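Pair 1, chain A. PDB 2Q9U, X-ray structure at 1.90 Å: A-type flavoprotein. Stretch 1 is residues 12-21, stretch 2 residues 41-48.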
# COMPACT_ATOMS: atom_id res chain seq x y z
N GLU A 12 -28.06 24.47 6.75
CA GLU A 12 -29.45 24.14 7.04
C GLU A 12 -29.98 23.18 5.98
O GLU A 12 -30.15 23.54 4.82
CB GLU A 12 -30.31 25.43 7.14
CG GLU A 12 -31.61 25.25 7.95
CD GLU A 12 -32.44 26.53 8.04
OE1 GLU A 12 -32.01 27.55 7.47
OE2 GLU A 12 -33.52 26.52 8.68
N MET A 13 -30.23 21.93 6.37
CA MET A 13 -30.63 20.91 5.41
C MET A 13 -32.11 20.94 5.10
O MET A 13 -32.52 20.82 3.94
CB MET A 13 -30.18 19.56 5.90
CG MET A 13 -28.72 19.33 5.44
SD MET A 13 -28.14 17.81 6.03
CE MET A 13 -29.03 16.58 5.07
N ILE A 14 -32.88 21.14 6.16
CA ILE A 14 -34.31 21.37 6.07
C ILE A 14 -34.64 22.44 7.12
O ILE A 14 -33.80 22.69 8.00
CB ILE A 14 -35.12 20.06 6.29
CG1 ILE A 14 -34.69 19.34 7.57
CG2 ILE A 14 -34.96 19.10 5.09
CD1 ILE A 14 -35.27 17.97 7.75
N PRO A 15 -35.82 23.08 7.03
CA PRO A 15 -36.08 24.19 7.97
C PRO A 15 -35.80 23.83 9.42
O PRO A 15 -36.37 22.88 9.95
CB PRO A 15 -37.56 24.51 7.73
CG PRO A 15 -37.75 24.19 6.24
CD PRO A 15 -36.95 22.88 6.09
N GLY A 16 -34.85 24.56 9.99
CA GLY A 16 -34.48 24.47 11.40
C GLY A 16 -33.60 23.27 11.76
O GLY A 16 -33.39 23.03 12.94
N VAL A 17 -33.12 22.51 10.77
CA VAL A 17 -32.26 21.32 11.03
C VAL A 17 -30.95 21.50 10.27
O VAL A 17 -30.94 21.63 9.04
CB VAL A 17 -32.95 19.95 10.70
CG1 VAL A 17 -32.05 18.75 11.08
CG2 VAL A 17 -34.34 19.81 11.41
N TYR A 18 -29.85 21.57 11.01
CA TYR A 18 -28.54 21.93 10.47
C TYR A 18 -27.58 20.76 10.58
O TYR A 18 -27.54 20.09 11.61
CB TYR A 18 -27.96 23.12 11.22
CG TYR A 18 -28.76 24.41 11.08
CD1 TYR A 18 -29.96 24.58 11.76
CD2 TYR A 18 -28.30 25.44 10.29
CE1 TYR A 18 -30.71 25.78 11.63
CE2 TYR A 18 -29.03 26.65 10.15
CZ TYR A 18 -30.22 26.80 10.84
OH TYR A 18 -30.96 27.97 10.73
N TRP A 19 -26.80 20.56 9.52
CA TRP A 19 -25.69 19.60 9.57
C TRP A 19 -24.54 20.22 10.33
O TRP A 19 -24.02 21.29 9.96
CB TRP A 19 -25.27 19.20 8.16
CG TRP A 19 -24.17 18.22 8.07
CD1 TRP A 19 -24.29 16.85 8.08
CD2 TRP A 19 -22.78 18.51 7.93
NE1 TRP A 19 -23.05 16.28 7.95
CE2 TRP A 19 -22.10 17.27 7.86
CE3 TRP A 19 -22.04 19.70 7.84
CZ2 TRP A 19 -20.71 17.18 7.69
CZ3 TRP A 19 -20.64 19.62 7.69
CH2 TRP A 19 -20.00 18.36 7.61
N VAL A 20 -24.13 19.55 11.40
CA VAL A 20 -23.00 20.01 12.20
C VAL A 20 -21.96 18.85 12.37
O VAL A 20 -21.24 18.80 13.36
CB VAL A 20 -23.45 20.57 13.56
CG1 VAL A 20 -24.26 21.90 13.37
CG2 VAL A 20 -24.20 19.52 14.39
N GLY A 21 -21.90 17.96 11.38
CA GLY A 21 -21.00 16.81 11.44
C GLY A 21 -19.63 17.16 10.91
O GLY A 21 -19.26 18.33 10.81
N TYR A 41 -19.07 11.71 9.68
CA TYR A 41 -19.79 11.43 10.92
C TYR A 41 -20.77 12.58 11.04
O TYR A 41 -20.39 13.69 11.40
CB TYR A 41 -18.78 11.38 12.09
CG TYR A 41 -17.54 10.60 11.66
CD1 TYR A 41 -17.67 9.30 11.17
CD2 TYR A 41 -16.25 11.16 11.73
CE1 TYR A 41 -16.56 8.57 10.73
CE2 TYR A 41 -15.12 10.42 11.31
CZ TYR A 41 -15.30 9.13 10.80
OH TYR A 41 -14.21 8.40 10.33
N ASN A 42 -22.01 12.32 10.66
CA ASN A 42 -23.02 13.34 10.59
C ASN A 42 -23.68 13.49 11.96
O ASN A 42 -24.06 12.50 12.59
CB ASN A 42 -24.05 13.00 9.53
CG ASN A 42 -23.44 12.77 8.15
OD1 ASN A 42 -22.45 13.41 7.76
ND2 ASN A 42 -24.05 11.88 7.39
N SER A 43 -23.78 14.75 12.39
CA SER A 43 -24.46 15.14 13.62
C SER A 43 -25.38 16.26 13.19
O SER A 43 -25.09 16.93 12.23
CB SER A 43 -23.43 15.69 14.62
OG SER A 43 -24.10 16.25 15.75
N TYR A 44 -26.48 16.47 13.92
CA TYR A 44 -27.48 17.46 13.47
C TYR A 44 -27.87 18.38 14.62
O TYR A 44 -27.96 17.93 15.74
CB TYR A 44 -28.73 16.76 12.91
CG TYR A 44 -28.36 15.91 11.71
CD1 TYR A 44 -28.21 16.49 10.45
CD2 TYR A 44 -28.07 14.55 11.87
CE1 TYR A 44 -27.83 15.70 9.34
CE2 TYR A 44 -27.68 13.76 10.78
CZ TYR A 44 -27.56 14.35 9.52
OH TYR A 44 -27.19 13.56 8.44
N PHE A 45 -28.09 19.66 14.30
CA PHE A 45 -28.60 20.60 15.27
C PHE A 45 -30.02 21.01 14.92
O PHE A 45 -30.27 21.45 13.79
CB PHE A 45 -27.69 21.82 15.37
CG PHE A 45 -28.31 22.95 16.16
CD1 PHE A 45 -28.31 22.91 17.56
CD2 PHE A 45 -28.96 24.00 15.50
CE1 PHE A 45 -28.95 23.93 18.30
CE2 PHE A 45 -29.58 25.01 16.23
CZ PHE A 45 -29.56 24.99 17.62
N ILE A 46 -30.93 20.87 15.88
CA ILE A 46 -32.33 21.26 15.71
C ILE A 46 -32.59 22.57 16.45
O ILE A 46 -32.47 22.65 17.69
CB ILE A 46 -33.31 20.18 16.21
CG1 ILE A 46 -32.99 18.83 15.55
CG2 ILE A 46 -34.79 20.61 15.90
CD1 ILE A 46 -33.64 17.64 16.23
N ASP A 47 -32.95 23.60 15.68
CA ASP A 47 -33.22 24.92 16.23
C ASP A 47 -34.65 24.91 16.76
O ASP A 47 -35.59 25.15 16.00
CB ASP A 47 -33.06 25.97 15.12
CG ASP A 47 -33.38 27.39 15.58
OD1 ASP A 47 -33.61 27.60 16.80
OD2 ASP A 47 -33.41 28.29 14.71
N ASP A 48 -34.82 24.65 18.05
CA ASP A 48 -36.16 24.67 18.64
C ASP A 48 -36.09 25.33 20.03
O ASP A 48 -35.03 25.83 20.44
CB ASP A 48 -36.76 23.26 18.70
CG ASP A 48 -38.28 23.25 18.50
OD1 ASP A 48 -38.97 24.25 18.88
OD2 ASP A 48 -38.80 22.25 17.96
O HOH W 1 -33.43 27.81 12.12

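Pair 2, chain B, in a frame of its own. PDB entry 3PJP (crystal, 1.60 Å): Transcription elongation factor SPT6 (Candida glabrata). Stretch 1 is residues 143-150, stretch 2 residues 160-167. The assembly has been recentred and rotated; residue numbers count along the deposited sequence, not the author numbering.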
# COMPACT_ATOMS: atom_id res chain seq x y z
N ASN B 143 -1.19 -4.55 8.89
CA ASN B 143 -1.15 -3.14 8.57
C ASN B 143 -1.37 -3.00 7.08
O ASN B 143 -0.41 -2.90 6.32
CB ASN B 143 0.20 -2.54 8.97
CG ASN B 143 0.52 -2.76 10.43
OD1 ASN B 143 0.29 -1.89 11.26
ND2 ASN B 143 1.00 -3.95 10.75
N PRO B 144 -2.64 -3.03 6.65
CA PRO B 144 -2.95 -3.09 5.22
C PRO B 144 -2.30 -1.99 4.41
O PRO B 144 -2.38 -0.80 4.74
CB PRO B 144 -4.47 -2.93 5.18
CG PRO B 144 -4.93 -3.44 6.50
CD PRO B 144 -3.86 -3.03 7.48
N GLY B 145 -1.65 -2.40 3.33
CA GLY B 145 -0.95 -1.47 2.47
C GLY B 145 0.55 -1.48 2.68
O GLY B 145 1.26 -0.85 1.92
N TRP B 146 1.02 -2.19 3.70
CA TRP B 146 2.46 -2.33 3.94
C TRP B 146 2.93 -3.69 3.45
O TRP B 146 2.14 -4.63 3.36
CB TRP B 146 2.81 -2.17 5.42
CG TRP B 146 2.74 -0.76 5.94
CD1 TRP B 146 1.64 -0.11 6.41
CD2 TRP B 146 3.83 0.16 6.05
NE1 TRP B 146 1.98 1.16 6.81
CE2 TRP B 146 3.32 1.35 6.60
CE3 TRP B 146 5.19 0.08 5.74
CZ2 TRP B 146 4.12 2.46 6.83
CZ3 TRP B 146 5.98 1.20 5.96
CH2 TRP B 146 5.44 2.37 6.50
N PHE B 147 4.22 -3.76 3.14
CA PHE B 147 4.89 -4.98 2.78
C PHE B 147 6.08 -5.14 3.73
O PHE B 147 6.65 -4.15 4.22
CB PHE B 147 5.43 -4.90 1.36
CG PHE B 147 4.35 -4.89 0.31
CD1 PHE B 147 3.98 -6.07 -0.32
CD2 PHE B 147 3.72 -3.72 -0.04
CE1 PHE B 147 2.99 -6.07 -1.29
CE2 PHE B 147 2.73 -3.71 -1.01
CZ PHE B 147 2.37 -4.90 -1.63
N TYR B 148 6.46 -6.39 3.98
CA TYR B 148 7.76 -6.64 4.60
C TYR B 148 8.82 -6.80 3.52
O TYR B 148 8.53 -7.30 2.42
CB TYR B 148 7.74 -7.90 5.45
CG TYR B 148 6.72 -7.91 6.55
CD1 TYR B 148 6.82 -7.04 7.63
CD2 TYR B 148 5.66 -8.79 6.50
CE1 TYR B 148 5.88 -7.07 8.65
CE2 TYR B 148 4.71 -8.82 7.50
CZ TYR B 148 4.82 -7.96 8.57
OH TYR B 148 3.86 -8.02 9.57
N LEU B 149 10.03 -6.36 3.82
CA LEU B 149 11.21 -6.65 3.03
C LEU B 149 12.15 -7.38 3.97
O LEU B 149 12.72 -6.78 4.87
CB LEU B 149 11.84 -5.35 2.53
CG LEU B 149 13.25 -5.34 1.93
CD1 LEU B 149 13.52 -6.50 0.99
CD2 LEU B 149 13.47 -4.02 1.21
N ILE B 150 12.28 -8.69 3.77
CA ILE B 150 13.01 -9.55 4.70
C ILE B 150 14.23 -10.08 3.97
O ILE B 150 14.12 -10.58 2.84
CB ILE B 150 12.13 -10.72 5.17
CG1 ILE B 150 10.75 -10.20 5.60
CG2 ILE B 150 12.81 -11.50 6.30
CD1 ILE B 150 9.79 -11.27 6.07
N TYR B 160 17.19 -9.40 8.70
CA TYR B 160 16.57 -8.13 9.03
C TYR B 160 15.22 -8.01 8.36
O TYR B 160 14.95 -8.64 7.34
CB TYR B 160 17.44 -6.97 8.57
CG TYR B 160 18.77 -6.87 9.28
CD1 TYR B 160 18.86 -6.26 10.53
CD2 TYR B 160 19.92 -7.37 8.70
CE1 TYR B 160 20.09 -6.16 11.18
CE2 TYR B 160 21.16 -7.27 9.34
CZ TYR B 160 21.22 -6.66 10.58
OH TYR B 160 22.44 -6.56 11.22
N ILE B 161 14.37 -7.17 8.94
CA ILE B 161 13.07 -6.90 8.37
C ILE B 161 12.93 -5.41 8.22
O ILE B 161 12.93 -4.66 9.20
CB ILE B 161 11.92 -7.46 9.25
CG1 ILE B 161 12.03 -8.98 9.36
CG2 ILE B 161 10.56 -7.05 8.68
CD1 ILE B 161 10.93 -9.63 10.15
N TRP B 162 12.82 -4.97 6.97
CA TRP B 162 12.49 -3.58 6.67
C TRP B 162 11.04 -3.47 6.22
O TRP B 162 10.37 -4.49 6.02
CB TRP B 162 13.43 -3.01 5.61
CG TRP B 162 14.82 -2.75 6.13
CD1 TRP B 162 15.29 -2.99 7.40
CD2 TRP B 162 15.93 -2.24 5.38
NE1 TRP B 162 16.61 -2.64 7.48
CE2 TRP B 162 17.03 -2.18 6.26
CE3 TRP B 162 16.09 -1.82 4.06
CZ2 TRP B 162 18.29 -1.71 5.84
CZ3 TRP B 162 17.33 -1.35 3.65
CH2 TRP B 162 18.42 -1.30 4.54
N ASN B 163 10.55 -2.25 6.05
CA ASN B 163 9.12 -2.04 5.83
C ASN B 163 8.91 -1.16 4.61
O ASN B 163 9.59 -0.15 4.47
CB ASN B 163 8.48 -1.41 7.05
CG ASN B 163 8.58 -2.30 8.28
OD1 ASN B 163 7.80 -3.24 8.44
ND2 ASN B 163 9.54 -2.02 9.15
N VAL B 164 7.97 -1.56 3.76
CA VAL B 164 7.73 -0.85 2.51
C VAL B 164 6.26 -0.47 2.47
O VAL B 164 5.39 -1.32 2.68
CB VAL B 164 8.05 -1.74 1.29
CG1 VAL B 164 7.65 -1.04 -0.00
CG2 VAL B 164 9.54 -2.08 1.25
N LYS B 165 5.96 0.81 2.21
CA LYS B 165 4.56 1.27 2.16
C LYS B 165 4.13 1.49 0.72
O LYS B 165 4.80 2.18 -0.05
CB LYS B 165 4.38 2.55 2.99
CG LYS B 165 3.00 3.23 2.83
CD LYS B 165 1.97 2.69 3.79
CE LYS B 165 0.73 3.58 3.79
NZ LYS B 165 -0.34 3.08 4.70
N LEU B 166 3.01 0.88 0.36
CA LEU B 166 2.43 1.09 -0.97
C LEU B 166 1.82 2.48 -1.00
O LEU B 166 0.97 2.80 -0.17
CB LEU B 166 1.32 0.05 -1.20
CG LEU B 166 0.52 0.23 -2.49
CD1 LEU B 166 1.42 -0.00 -3.69
CD2 LEU B 166 -0.69 -0.74 -2.53
N THR B 167 2.24 3.31 -1.95
CA THR B 167 1.58 4.60 -2.16
C THR B 167 1.04 4.69 -3.58
O THR B 167 1.23 3.77 -4.38
CB THR B 167 2.52 5.79 -1.92
OG1 THR B 167 3.41 5.92 -3.03
CG2 THR B 167 3.32 5.61 -0.62
O HOH W 2 -0.65 1.66 1.57
O HOH W 3 5.58 -3.55 6.84

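What backbone arrangement do the two pairs share? In each, a type II beta turn with a Pro-Gly centre leads into a strand that pairs antiparallel with a second strand, and 14 central residues superpose to 0.7 Å. P15(A) and G16(A) match P144(B) and G145(B). Both glycines have positive phi, 78° and 103°, as the third position of such a turn favours. Each glycine also opens the ladder: D47(A) N donates to G16(A) O at 2.8 Å, and L166(B) N to G145(B) O at 2.9 Å. Next come reciprocal bonds, Y18(A) N to F45(A) O and F45(A) N to Y18(A) O, both 2.8 Å, matched by F147(B) N to V164(B) O at 2.7 Å and V164(B) N to F147(B) O at 2.9 Å.

How is the sheet face that carries V17(A) and W146(B) filled? In pair 1, V17(A) and I46(A) meet only lightly, CG2 to CG1 at 4.5 Å, while V17(A) CG1 lies 4.3 Å from Y44(A) CB. At the matching positions of pair 2, an indole meets a lysine: K165(B) CB sits 3.5 Å from the centroid of the six-membered ring of W146(B), nearly on the ring normal, so the aliphatic part of a charged side chain supplies the packing. The CA atoms of I46(A) and K165(B) fall within 0.2 Å, and each residue sits opposite the matched partner, V17(A) or W146(B); the contact is a light aliphatic touch in pair 1 and a CH-pi contact over a ring face in pair 2.

What happens further along that face, where W19(A) matches Y148(B) and Y44(A) matches N163(B)? Pair 1 sets two large rings together, the edge of W19(A) toward the face of Y44(A), with centroids 5.8 Å apart and planes at 73°. M13(A) SD adds to the cluster, 3.9 Å from Y44(A) CE1 at the ring edge. The indole also reaches N42(A), NE1 donating to OD1 at 2.9 Å and almost straight. In pair 2, I161(B) replaces that amide, and its CG2 packs 3.9 Å from Y148(B) CD1. N163(B) offers a small polar group instead of a ring, and a water donates to both its OD1 (2.8 Å) and F147(B) O (2.9 Å).

How do the pairs fill the other face, that of Y18(A) and F147(B)? The Y18(A) ring meets the edge of the F45(A) ring, CD1 to CD2 at 3.9 Å; F147(B) faces the smaller V164(B), CB to CB at 4.1 Å. At the next match, D47(A) and L166(B) place their side-chain centres only 0.3 Å apart, and both lay CB against the matched ring: D47(A) CB is 4.2 Å from Y18(A) CE1, and L166(B) CB is 4.0 Å from F147(B) CE2. Pair 1 adds a polar link, a water bonded to Y18(A) OH at 2.8 Å that donates to D47(A) OD2 at 2.6 Å. Further on, V20(A) CG1 touches F45(A) CB at 4.0 Å, and L149(B) CB approaches V164(B) CG2 and W162(B) CB, both at 4.2 Å.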